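Local coordinates for protein accelerated cell death 11 (Arabidopsis thaliana, PDB 4NT1) that transfers ceramide-1-phosphate and phytoceramide-1-phosphate selectively between membranes, as an all-helical member of the glycolipid transfer protein family, at residues P46-L51 and D110-L115; G52-F57 and L154-L159; Q118-E123 and A175-M180; N126-P131 and P160-L165. All coordinates share one frame; numbering follows the deposited sequence.

The four contacts lie within one all-helical GLTP fold. Interaction 1 is the most central, about 7 Å from the centre of the chain. Interactions 2, 3 and 4 lie about 17 to 19 Å out. Interaction 2 follows interaction 1 out of helix 34-51 and touches it; their centres are 12 Å apart. Interactions 1 and 3 both use helix 98-121. Interaction 4 is nested in the loop closed by interaction 3, and their centres are 11 Å apart. Interactions 2 and 3 do not touch. Only interactions 1 and 2 come near residues that bind the ceramide-1-phosphate lipid; interactions 3 and 4 join helix ends and turns away from that site.

Interaction 1: P46-L51 and D110-L115; sequences PLFGCL and DMVKVL
Leu-115 N donates a 2.8 Å hydrogen bond to Met-111 O. This turn of helix 98-121 carries both side chains on the side that meets helix 34-51. No hydrogen bond runs between the two segments. Their axes come within 11.8 Å at an angle of 55°, and side chains fill the gap.

Phe-48 CE1 lies 3.6 Å from Met-111 CE, and Phe-48 CZ lies 3.9 Å from Val-112 CG2. Met-111 SD sits at the ring edge, 5.4 Å from the centroid of the Phe-48 ring, so this is a Met-aromatic contact. The Met-111 chain bends at both chi2 and chi3 (82°), and the second bend places CE against the ring. Leu-51 and Leu-115 meet tip to tip, with CD1 of Leu-51 4.0 Å from CD2 of Leu-115. Leu-47 crosses Val-112 at about a right angle and touches CG1 through its CD1, at 3.9 Å.

Tyr-62 packs on the Phe-48 ring from outside the two segments. The side chains of Phe-48 and Met-111 lie about 8 Å from those of Asp-61 and His-144, respectively, which bind the phosphorylated lipid. The contact is buried and apolar, and rests on close fit rather than directed bonds.

Interaction 2: G52-F57 and L154-L159; sequences GIAFKF and LGMYAL
Two turns that follow helices meet here, the one after helix 34-51 and the one at the end of helix 146-155, with Ala-54 set against Gly-155. Their CA atoms are 3.9 Å apart. Gly-155 has no side chain, which lets the backbones come this close. Ala-54 CB rests 3.5 Å from Gly-155 C. Gly-52 turns the chain out of helix 34-51 with a positive phi (93°), where a side chain would jam against the preceding carbonyl O.

Two waters bridge the backbones. Water 2 accepts from Ala-54 N at 2.9 Å and donates to Gly-155 O at 2.8 Å. Water 1 joins Ile-53 N to Ala-158 O in the same way, with both bonds longer at 3.2 Å. Ile-53 CG2 lies 3.9 Å from Ala-158 CB; it sits between the backbone N and the carbonyl carbon because CG1 is anti to N (chi1 179°).

Phe-55 CZ is 3.9 Å from Met-156 CE, which approaches obliquely. Leu-159 CD2 comes to the ring edge, near its plane, 4.1 Å from Phe-55 CE1.

Ala-132 of helix 129-139 touches Phe-55, Met-156 and Leu-159. Further along the chain, Phe-57 makes edge-to-face ring contacts with Phe-140 and His-144.

Interaction 3: Q118-E123 and A175-M180; sequences QIIASE and AAKIHM
Lys-177 NZ donates to Glu-123 OE1 at 3.2 Å, the hydrogen bond of a salt bridge. NZ meets the carboxylate on its syn side, 20° out of plane. Both chains are fully extended, with CG anti to the backbone N in each, and they cross at about a right angle. The lysine stem also serves the apolar part of the contact: its CE lies 3.9 Å from Ile-120 CG2.

Ile-120 points toward the other helix and is the most covered residue of its segment. Its CD1 lies 4.0 Å from Met-180 CB, and the two side chains slide past each other in opposite directions. Ile-119 lies deeper and crosses Met-180 at about a right angle. Its CD1 touches Met-180 CE at 3.9 Å, and its CG2 touches SD at the same distance. An extended chain (chi3 180°) carries CE that far.

The contact joins the C-terminal end of helix 98-121 to the start of helix 173-199, the last helix of this GLTP fold. Helix 98-121 stops at Ala-121, and Ser-122 leaves helical geometry. Glu-123 N still bonds Ile-120 O at 3.2 Å. This bond keeps a turn at the helix exit and probably helps to set Glu-123, whose CB points toward helix 173-199.

Farther out, Pro-131 of helix 129-139 packs on Ile-119 and Ser-122. On helix 173-199, His-179 ND1 is hydrogen-bonded to Ser-15 OG of helix 10-25.

Interaction 4: N126-P131 and P160-L165; sequences NSLKDP and PTRAHL
A loop residue, Leu-128, is packed into the start of helix 162-168, where Arg-162 also makes a backbone bond to the same loop. The loop leads into helix 129-139. Arg-162 N donates to Asn-126 O at 3.2 Å with an N-H...O angle of 162°, and the donor is tilted 30° from the carbonyl plane.

Leu-128 is the most covered residue of the contact. Its CG lies 3.8 Å from Arg-162 CA, and its CD2 touches the CB and CG of Arg-162. The other branch, Leu-128 CD1, lies 3.4 Å from Pro-160 O and 3.8 Å from Leu-165 CD2. Leu-128 crosses both Arg-162 and Leu-165 at about a right angle.

Each segment carries the beginning of a helix, and each beginning is capped by a hydroxyl. Thr-161 is the N-cap of helix 162-168, and its OG1 accepts from His-164 N at 2.9 Å. Before helix 129-139, Ser-127 OG accepts from Lys-129 N at 3.0 Å. In this GLTP fold the N-terminal ends of helices 129-139 and 162-168, both capped, lie close together here.

Two waters add polar bridges. Water 4 accepts from Leu-128 N and donates to Pro-160 O. Water 3 donates to Ser-127 O and accepts from Arg-162 NH1 at 2.7 Å, lying in the guanidinium plane at its edge. The straight Arg-162 chain carries its guanidinium beyond Leu-128, where NE forms a salt bridge with Glu-173 OE2, and NH1 also bonds Ile-119 O of helix 98-121.

Interaction 1: P46-L51 and D110-L115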
loop_
_atom_site.group_PDB
_atom_site.type_symbol
_atom_site.label_atom_id
_atom_site.label_comp_id
_atom_site.label_asym_id
_atom_site.label_seq_id
_atom_site.Cartn_x
_atom_site.Cartn_y
_atom_site.Cartn_z
ATOM N N PRO A 46 -0.496 9.891 0.549
ATOM C CA PRO A 46 0.348 11.034 0.174
ATOM C C PRO A 46 1.800 10.659 -0.107
ATOM O O PRO A 46 2.515 11.457 -0.706
ATOM C CB PRO A 46 0.269 11.959 1.404
ATOM C CG PRO A 46 -0.963 11.512 2.150
ATOM C CD PRO A 46 -1.047 10.036 1.911
ATOM N N LEU A 47 2.240 9.472 0.300
ATOM C CA LEU A 47 3.612 9.071 0.014
ATOM C C LEU A 47 3.885 9.011 -1.489
ATOM O O LEU A 47 4.981 9.345 -1.935
ATOM C CB LEU A 47 3.947 7.719 0.650
ATOM C CG LEU A 47 3.829 7.598 2.166
ATOM C CD1 LEU A 47 4.078 6.156 2.589
ATOM C CD2 LEU A 47 4.788 8.550 2.888
ATOM N N PHE A 48 2.901 8.579 -2.272
ATOM C CA PHE A 48 3.121 8.447 -3.710
ATOM C C PHE A 48 3.405 9.804 -4.344
ATOM O O PHE A 48 4.268 9.924 -5.214
ATOM C CB PHE A 48 1.946 7.749 -4.391
ATOM C CG PHE A 48 1.788 6.315 -3.985
ATOM C CD1 PHE A 48 2.578 5.331 -4.551
ATOM C CD2 PHE A 48 0.857 5.954 -3.026
ATOM C CE1 PHE A 48 2.440 4.011 -4.177
ATOM C CE2 PHE A 48 0.717 4.638 -2.640
ATOM C CZ PHE A 48 1.510 3.662 -3.221
ATOM N N GLY A 49 2.695 10.830 -3.883
ATOM C CA GLY A 49 2.905 12.175 -4.381
ATOM C C GLY A 49 4.298 12.655 -4.031
ATOM O O GLY A 49 4.934 13.356 -4.815
ATOM N N CYS A 50 4.770 12.267 -2.847
ATOM C CA CYS A 50 6.114 12.605 -2.405
ATOM C C CYS A 50 7.177 12.110 -3.375
ATOM O O CYS A 50 8.174 12.790 -3.587
ATOM C CB CYS A 50 6.392 12.040 -1.010
ATOM S SG CYS A 50 5.524 12.894 0.317
ATOM N N LEU A 51 6.970 10.929 -3.952
ATOM C CA LEU A 51 7.952 10.326 -4.853
ATOM C C LEU A 51 8.016 11.002 -6.225
ATOM O O LEU A 51 8.969 10.801 -6.982
ATOM C CB LEU A 51 7.674 8.835 -5.029
ATOM C CG LEU A 51 7.680 8.043 -3.724
ATOM C CD1 LEU A 51 7.351 6.579 -3.987
ATOM C CD2 LEU A 51 9.039 8.182 -3.061
ATOM N N ASP A 110 1.781 -3.109 -0.459
ATOM C CA ASP A 110 2.930 -3.971 -0.714
ATOM C C ASP A 110 4.062 -3.160 -1.345
ATOM O O ASP A 110 5.218 -3.289 -0.938
ATOM C CB ASP A 110 2.500 -5.142 -1.620
ATOM C CG ASP A 110 3.452 -6.327 -1.568
ATOM O OD1 ASP A 110 4.279 -6.405 -0.639
ATOM O OD2 ASP A 110 3.355 -7.196 -2.471
ATOM N N MET A 111 3.750 -2.297 -2.313
ATOM C CA MET A 111 4.812 -1.476 -2.905
ATOM C C MET A 111 5.507 -0.597 -1.856
ATOM O O MET A 111 6.725 -0.436 -1.878
ATOM C CB MET A 111 4.313 -0.600 -4.061
ATOM C CG MET A 111 5.481 -0.118 -4.976
ATOM S SD MET A 111 5.228 1.526 -5.674
ATOM C CE MET A 111 5.763 2.593 -4.329
ATOM N N VAL A 112 4.725 -0.012 -0.955
ATOM C CA VAL A 112 5.290 0.820 0.101
ATOM C C VAL A 112 6.139 -0.041 1.035
ATOM O O VAL A 112 7.243 0.353 1.412
ATOM C CB VAL A 112 4.217 1.617 0.872
ATOM C CG1 VAL A 112 4.861 2.398 2.042
ATOM C CG2 VAL A 112 3.495 2.588 -0.068
ATOM N N LYS A 113 5.646 -1.226 1.380
ATOM C CA LYS A 113 6.437 -2.143 2.194
ATOM C C LYS A 113 7.811 -2.426 1.572
ATOM O O LYS A 113 8.826 -2.373 2.262
ATOM C CB LYS A 113 5.710 -3.472 2.422
ATOM C CG LYS A 113 6.511 -4.441 3.298
ATOM C CD LYS A 113 5.914 -5.835 3.354
ATOM C CE LYS A 113 6.323 -6.663 2.168
ATOM N NZ LYS A 113 6.708 -8.035 2.603
ATOM N N VAL A 114 7.840 -2.742 0.277
ATOM C CA VAL A 114 9.111 -3.044 -0.400
ATOM C C VAL A 114 9.967 -1.797 -0.518
ATOM O O VAL A 114 11.180 -1.840 -0.315
ATOM C CB VAL A 114 8.895 -3.645 -1.807
ATOM C CG1 VAL A 114 10.246 -3.842 -2.533
ATOM C CG2 VAL A 114 8.138 -4.961 -1.705
ATOM N N LEU A 115 9.333 -0.680 -0.851
ATOM C CA LEU A 115 10.036 0.594 -0.865
ATOM C C LEU A 115 10.782 0.830 0.457
ATOM O O LEU A 115 11.987 1.123 0.460
ATOM C CB LEU A 115 9.058 1.741 -1.122
ATOM C CG LEU A 115 9.696 3.118 -0.984
ATOM C CD1 LEU A 115 10.709 3.322 -2.110
ATOM C CD2 LEU A 115 8.619 4.182 -1.048
#

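Interaction 2: G52-F57 and L154-L159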
loop_
_atom_site.group_PDB
_atom_site.type_symbol
_atom_site.label_atom_id
_atom_site.label_comp_id
_atom_site.label_asym_id
_atom_site.label_seq_id
_atom_site.Cartn_x
_atom_site.Cartn_y
_atom_site.Cartn_z
ATOM N N GLY A 52 6.999 11.793 -6.549
ATOM C CA GLY A 52 7.016 12.557 -7.784
ATOM C C GLY A 52 6.358 11.904 -8.983
ATOM O O GLY A 52 5.625 10.917 -8.864
ATOM N N ILE A 53 6.642 12.458 -10.156
ATOM C CA ILE A 53 5.933 12.091 -11.378
ATOM C C ILE A 53 6.049 10.619 -11.787
ATOM O O ILE A 53 5.170 10.090 -12.455
ATOM C CB ILE A 53 6.339 13.025 -12.552
ATOM C CG1 ILE A 53 5.616 12.621 -13.836
ATOM C CG2 ILE A 53 7.854 13.021 -12.750
ATOM C CD1 ILE A 53 4.113 12.809 -13.771
ATOM N N ALA A 54 7.117 9.945 -11.369
ATOM C CA ALA A 54 7.263 8.530 -11.700
ATOM C C ALA A 54 6.031 7.763 -11.228
ATOM O O ALA A 54 5.615 6.781 -11.842
ATOM C CB ALA A 54 8.526 7.946 -11.085
ATOM N N PHE A 55 5.454 8.229 -10.129
ATOM C CA PHE A 55 4.363 7.517 -9.471
ATOM C C PHE A 55 2.998 8.174 -9.641
ATOM O O PHE A 55 2.089 7.944 -8.845
ATOM C CB PHE A 55 4.706 7.275 -7.992
ATOM C CG PHE A 55 5.866 6.342 -7.816
ATOM C CD1 PHE A 55 7.164 6.825 -7.828
ATOM C CD2 PHE A 55 5.659 4.978 -7.706
ATOM C CE1 PHE A 55 8.242 5.967 -7.705
ATOM C CE2 PHE A 55 6.725 4.108 -7.574
ATOM C CZ PHE A 55 8.029 4.605 -7.576
ATOM N N LYS A 56 2.844 8.954 -10.707
ATOM C CA LYS A 56 1.543 9.526 -11.048
ATOM C C LYS A 56 0.459 8.457 -11.205
ATOM O O LYS A 56 -0.712 8.713 -10.915
ATOM C CB LYS A 56 1.657 10.372 -12.314
ATOM C CG LYS A 56 0.365 11.027 -12.768
ATOM C CD LYS A 56 0.654 11.983 -13.926
ATOM C CE LYS A 56 -0.590 12.237 -14.773
ATOM N NZ LYS A 56 -0.308 13.159 -15.914
ATOM N N PHE A 57 0.848 7.263 -11.653
ATOM C CA PHE A 57 -0.101 6.166 -11.856
ATOM C C PHE A 57 -0.851 5.838 -10.569
ATOM O O PHE A 57 -1.992 5.374 -10.594
ATOM C CB PHE A 57 0.605 4.896 -12.378
ATOM C CG PHE A 57 1.463 4.194 -11.345
ATOM C CD1 PHE A 57 0.903 3.278 -10.461
ATOM C CD2 PHE A 57 2.827 4.436 -11.269
ATOM C CE1 PHE A 57 1.687 2.640 -9.509
ATOM C CE2 PHE A 57 3.617 3.800 -10.322
ATOM C CZ PHE A 57 3.042 2.896 -9.442
ATOM N N LEU A 154 10.962 7.011 -16.823
ATOM C CA LEU A 154 11.424 8.337 -17.208
ATOM C C LEU A 154 11.264 9.330 -16.056
ATOM O O LEU A 154 11.995 10.316 -15.961
ATOM C CB LEU A 154 10.692 8.817 -18.462
ATOM C CG LEU A 154 10.938 7.957 -19.712
ATOM C CD1 LEU A 154 10.147 8.470 -20.908
ATOM C CD2 LEU A 154 12.429 7.889 -20.034
ATOM N N GLY A 155 10.323 9.049 -15.164
ATOM C CA GLY A 155 10.085 9.916 -14.025
ATOM C C GLY A 155 11.035 9.711 -12.861
ATOM O O GLY A 155 11.047 10.506 -11.919
ATOM N N MET A 156 11.841 8.654 -12.920
ATOM C CA MET A 156 12.731 8.316 -11.817
ATOM C C MET A 156 13.770 9.400 -11.521
ATOM O O MET A 156 14.218 9.532 -10.386
ATOM C CB MET A 156 13.424 6.969 -12.055
ATOM C CG MET A 156 12.523 5.759 -11.874
ATOM S SD MET A 156 11.845 5.605 -10.202
ATOM C CE MET A 156 10.677 4.277 -10.463
ATOM N N TYR A 157 14.148 10.169 -12.537
ATOM C CA TYR A 157 15.142 11.226 -12.359
ATOM C C TYR A 157 14.602 12.304 -11.436
ATOM O O TYR A 157 15.364 13.050 -10.819
ATOM C CB TYR A 157 15.512 11.849 -13.706
ATOM N N ALA A 158 13.278 12.375 -11.349
ATOM C CA ALA A 158 12.608 13.418 -10.586
ATOM C C ALA A 158 12.227 12.962 -9.179
ATOM O O ALA A 158 11.456 13.625 -8.502
ATOM C CB ALA A 158 11.380 13.913 -11.333
ATOM N N LEU A 159 12.758 11.825 -8.745
ATOM C CA LEU A 159 12.589 11.428 -7.354
ATOM C C LEU A 159 13.237 12.484 -6.475
ATOM O O LEU A 159 14.256 13.062 -6.849
ATOM C CB LEU A 159 13.261 10.084 -7.083
ATOM C CG LEU A 159 12.639 8.823 -7.671
ATOM C CD1 LEU A 159 13.654 7.690 -7.691
ATOM C CD2 LEU A 159 11.395 8.418 -6.885
HETATM O O HOH W 1 8.636 14.831 -9.573
HETATM O O HOH W 2 9.307 10.868 -9.733
#

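Interaction 3: Q118-E123 and A175-M180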
loop_
_atom_site.group_PDB
_atom_site.type_symbol
_atom_site.label_atom_id
_atom_site.label_comp_id
_atom_site.label_asym_id
_atom_site.label_seq_id
_atom_site.Cartn_x
_atom_site.Cartn_y
_atom_site.Cartn_z
ATOM N N GLN A 118 13.640 -1.515 1.044
ATOM C CA GLN A 118 14.782 -1.212 0.187
ATOM C C GLN A 118 15.514 0.049 0.628
ATOM O O GLN A 118 16.743 0.131 0.505
ATOM C CB GLN A 118 14.369 -1.125 -1.283
ATOM C CG GLN A 118 13.922 -2.469 -1.863
ATOM C CD GLN A 118 15.068 -3.450 -1.964
ATOM O OE1 GLN A 118 16.195 -3.071 -2.278
ATOM N NE2 GLN A 118 14.794 -4.718 -1.677
ATOM N N ILE A 119 14.770 1.029 1.133
ATOM C CA ILE A 119 15.387 2.213 1.707
ATOM C C ILE A 119 16.268 1.809 2.887
ATOM O O ILE A 119 17.429 2.206 2.977
ATOM C CB ILE A 119 14.339 3.250 2.142
ATOM C CG1 ILE A 119 13.684 3.880 0.905
ATOM C CG2 ILE A 119 14.984 4.318 3.008
ATOM C CD1 ILE A 119 12.587 4.881 1.226
ATOM N N ILE A 120 15.724 0.997 3.782
ATOM C CA ILE A 120 16.504 0.524 4.925
ATOM C C ILE A 120 17.745 -0.247 4.474
ATOM O O ILE A 120 18.855 -0.011 4.972
ATOM C CB ILE A 120 15.634 -0.331 5.876
ATOM C CG1 ILE A 120 14.545 0.547 6.496
ATOM C CG2 ILE A 120 16.496 -0.953 6.978
ATOM C CD1 ILE A 120 13.357 -0.232 7.066
ATOM N N ALA A 121 17.563 -1.146 3.512
ATOM C CA ALA A 121 18.648 -1.990 3.019
ATOM C C ALA A 121 19.734 -1.193 2.294
ATOM O O ALA A 121 20.882 -1.622 2.218
ATOM C CB ALA A 121 18.092 -3.082 2.109
ATOM N N SER A 122 19.379 -0.035 1.758
ATOM C CA SER A 122 20.360 0.759 1.024
ATOM C C SER A 122 20.941 1.915 1.843
ATOM O O SER A 122 21.531 2.833 1.283
ATOM C CB SER A 122 19.754 1.284 -0.278
ATOM O OG SER A 122 18.728 2.212 0.005
ATOM N N GLU A 123 20.786 1.857 3.164
ATOM C CA GLU A 123 21.291 2.905 4.039
ATOM C C GLU A 123 22.737 3.258 3.676
ATOM O O GLU A 123 23.575 2.370 3.528
ATOM C CB GLU A 123 21.212 2.448 5.493
ATOM C CG GLU A 123 21.557 3.521 6.504
ATOM C CD GLU A 123 21.472 3.016 7.932
ATOM O OE1 GLU A 123 21.105 1.835 8.130
ATOM O OE2 GLU A 123 21.776 3.798 8.859
ATOM N N ALA A 175 15.092 7.967 13.283
ATOM C CA ALA A 175 13.662 7.840 13.586
ATOM C C ALA A 175 12.898 7.279 12.390
ATOM O O ALA A 175 11.974 6.478 12.544
ATOM C CB ALA A 175 13.085 9.179 13.981
ATOM N N ALA A 176 13.270 7.731 11.200
ATOM C CA ALA A 176 12.638 7.247 9.979
ATOM C C ALA A 176 12.882 5.744 9.817
ATOM O O ALA A 176 11.977 4.993 9.456
ATOM C CB ALA A 176 13.157 8.025 8.770
ATOM N N LYS A 177 14.100 5.292 10.101
ATOM C CA LYS A 177 14.376 3.859 10.019
ATOM C C LYS A 177 13.463 3.080 10.964
ATOM O O LYS A 177 12.919 2.037 10.606
ATOM C CB LYS A 177 15.841 3.559 10.346
ATOM C CG LYS A 177 16.249 2.112 10.112
ATOM C CD LYS A 177 17.723 1.916 10.486
ATOM C CE LYS A 177 18.225 0.532 10.116
ATOM N NZ LYS A 177 19.654 0.367 10.530
ATOM N N ILE A 178 13.291 3.588 12.175
ATOM C CA ILE A 178 12.457 2.883 13.146
ATOM C C ILE A 178 11.008 2.754 12.683
ATOM O O ILE A 178 10.401 1.676 12.763
ATOM C CB ILE A 178 12.530 3.555 14.525
ATOM C CG1 ILE A 178 13.846 3.157 15.203
ATOM C CG2 ILE A 178 11.333 3.169 15.378
ATOM C CD1 ILE A 178 14.295 4.113 16.281
ATOM N N HIS A 179 10.445 3.845 12.191
ATOM C CA HIS A 179 9.038 3.819 11.804
ATOM C C HIS A 179 8.795 3.151 10.460
ATOM O O HIS A 179 7.742 2.548 10.255
ATOM C CB HIS A 179 8.438 5.212 11.859
ATOM C CG HIS A 179 8.277 5.721 13.256
ATOM N ND1 HIS A 179 7.168 5.436 14.025
ATOM C CD2 HIS A 179 9.102 6.454 14.042
ATOM C CE1 HIS A 179 7.306 5.996 15.214
ATOM N NE2 HIS A 179 8.471 6.618 15.250
ATOM N N MET A 180 9.768 3.239 9.557
ATOM C CA MET A 180 9.683 2.486 8.307
ATOM C C MET A 180 9.713 0.988 8.605
ATOM O O MET A 180 8.891 0.218 8.099
ATOM C CB MET A 180 10.819 2.865 7.344
ATOM C CG MET A 180 10.613 4.202 6.640
ATOM S SD MET A 180 11.877 4.479 5.387
ATOM C CE MET A 180 11.390 6.071 4.742
#

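Interaction 4: N126-P131 and P160-L165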
loop_
_atom_site.group_PDB
_atom_site.type_symbol
_atom_site.label_atom_id
_atom_site.label_comp_id
_atom_site.label_asym_id
_atom_site.label_seq_id
_atom_site.Cartn_x
_atom_site.Cartn_y
_atom_site.Cartn_z
ATOM N N ASN A 126 22.544 7.939 -0.998
ATOM C CA ASN A 126 21.829 9.208 -0.896
ATOM C C ASN A 126 20.681 9.304 -1.904
ATOM O O ASN A 126 19.864 10.215 -1.844
ATOM C CB ASN A 126 22.799 10.377 -1.065
ATOM C CG ASN A 126 23.818 10.428 0.047
ATOM O OD1 ASN A 126 25.026 10.561 -0.185
ATOM N ND2 ASN A 126 23.339 10.295 1.271
ATOM N N SER A 127 20.629 8.341 -2.815
ATOM C CA SER A 127 19.601 8.317 -3.855
ATOM C C SER A 127 18.458 7.371 -3.489
ATOM O O SER A 127 18.670 6.384 -2.779
ATOM C CB SER A 127 20.220 7.879 -5.181
ATOM O OG SER A 127 19.226 7.643 -6.172
ATOM N N LEU A 128 17.255 7.676 -3.973
ATOM C CA LEU A 128 16.108 6.775 -3.823
ATOM C C LEU A 128 15.858 5.947 -5.081
ATOM O O LEU A 128 14.895 5.181 -5.140
ATOM C CB LEU A 128 14.833 7.564 -3.515
ATOM C CG LEU A 128 14.794 8.265 -2.164
ATOM C CD1 LEU A 128 13.528 9.062 -2.036
ATOM C CD2 LEU A 128 14.913 7.231 -1.045
ATOM N N LYS A 129 16.709 6.099 -6.089
ATOM C CA LYS A 129 16.425 5.497 -7.391
ATOM C C LYS A 129 16.280 3.974 -7.336
ATOM O O LYS A 129 15.314 3.420 -7.843
ATOM C CB LYS A 129 17.474 5.904 -8.426
ATOM C CG LYS A 129 17.166 5.381 -9.823
ATOM C CD LYS A 129 18.154 5.925 -10.848
ATOM C CE LYS A 129 17.865 5.355 -12.233
ATOM N NZ LYS A 129 18.719 5.982 -13.279
ATOM N N ASP A 130 17.233 3.293 -6.715
ATOM C CA ASP A 130 17.134 1.839 -6.626
ATOM C C ASP A 130 15.941 1.334 -5.786
ATOM O O ASP A 130 15.196 0.463 -6.241
ATOM C CB ASP A 130 18.468 1.210 -6.199
ATOM C CG ASP A 130 19.476 1.161 -7.343
ATOM O OD1 ASP A 130 19.215 1.781 -8.402
ATOM O OD2 ASP A 130 20.528 0.506 -7.185
ATOM N N PRO A 131 15.740 1.883 -4.574
ATOM C CA PRO A 131 14.549 1.443 -3.827
ATOM C C PRO A 131 13.234 1.709 -4.563
ATOM O O PRO A 131 12.355 0.846 -4.568
ATOM C CB PRO A 131 14.603 2.276 -2.536
ATOM C CG PRO A 131 16.057 2.638 -2.380
ATOM C CD PRO A 131 16.608 2.769 -3.778
ATOM N N PRO A 160 12.659 12.739 -5.299
ATOM C CA PRO A 160 13.376 13.586 -4.343
ATOM C C PRO A 160 14.637 12.861 -3.877
ATOM O O PRO A 160 14.689 11.638 -3.952
ATOM C CB PRO A 160 12.389 13.698 -3.176
ATOM C CG PRO A 160 11.583 12.435 -3.250
ATOM C CD PRO A 160 11.421 12.174 -4.730
ATOM N N THR A 161 15.637 13.599 -3.407
ATOM C CA THR A 161 16.754 12.973 -2.708
ATOM C C THR A 161 16.226 12.272 -1.459
ATOM O O THR A 161 15.157 12.608 -0.950
ATOM C CB THR A 161 17.810 14.006 -2.285
ATOM O OG1 THR A 161 17.314 14.783 -1.186
ATOM C CG2 THR A 161 18.153 14.930 -3.455
ATOM N N ARG A 162 16.973 11.291 -0.974
ATOM C CA ARG A 162 16.584 10.568 0.225
ATOM C C ARG A 162 16.439 11.544 1.390
ATOM O O ARG A 162 15.475 11.480 2.159
ATOM C CB ARG A 162 17.615 9.479 0.517
ATOM C CG ARG A 162 17.378 8.686 1.780
ATOM C CD ARG A 162 18.481 7.647 1.916
ATOM N NE ARG A 162 18.443 6.947 3.194
ATOM C CZ ARG A 162 18.398 5.624 3.320
ATOM N NH1 ARG A 162 18.394 4.839 2.234
ATOM N NH2 ARG A 162 18.363 5.089 4.534
ATOM N N ALA A 163 17.381 12.476 1.493
ATOM C CA ALA A 163 17.331 13.499 2.528
ATOM C C ALA A 163 16.090 14.380 2.421
ATOM O O ALA A 163 15.495 14.758 3.429
ATOM C CB ALA A 163 18.596 14.354 2.494
ATOM N N HIS A 164 15.707 14.714 1.196
ATOM C CA HIS A 164 14.531 15.541 0.974
ATOM C C HIS A 164 13.255 14.791 1.369
ATOM O O HIS A 164 12.349 15.376 1.956
ATOM C CB HIS A 164 14.451 15.998 -0.488
ATOM C CG HIS A 164 13.334 16.956 -0.751
ATOM N ND1 HIS A 164 12.772 17.125 -1.997
ATOM C CD2 HIS A 164 12.667 17.792 0.080
ATOM C CE1 HIS A 164 11.808 18.026 -1.925
ATOM N NE2 HIS A 164 11.720 18.442 -0.674
ATOM N N LEU A 165 13.192 13.497 1.060
ATOM C CA LEU A 165 12.027 12.693 1.458
ATOM C C LEU A 165 11.877 12.678 2.978
ATOM O O LEU A 165 10.777 12.853 3.515
ATOM C CB LEU A 165 12.116 11.263 0.916
ATOM C CG LEU A 165 10.985 10.334 1.379
ATOM C CD1 LEU A 165 9.654 10.797 0.810
ATOM C CD2 LEU A 165 11.237 8.863 1.027
HETATM O O HOH W 3 18.357 5.049 -0.412
HETATM O O HOH W 4 16.874 10.189 -5.151
#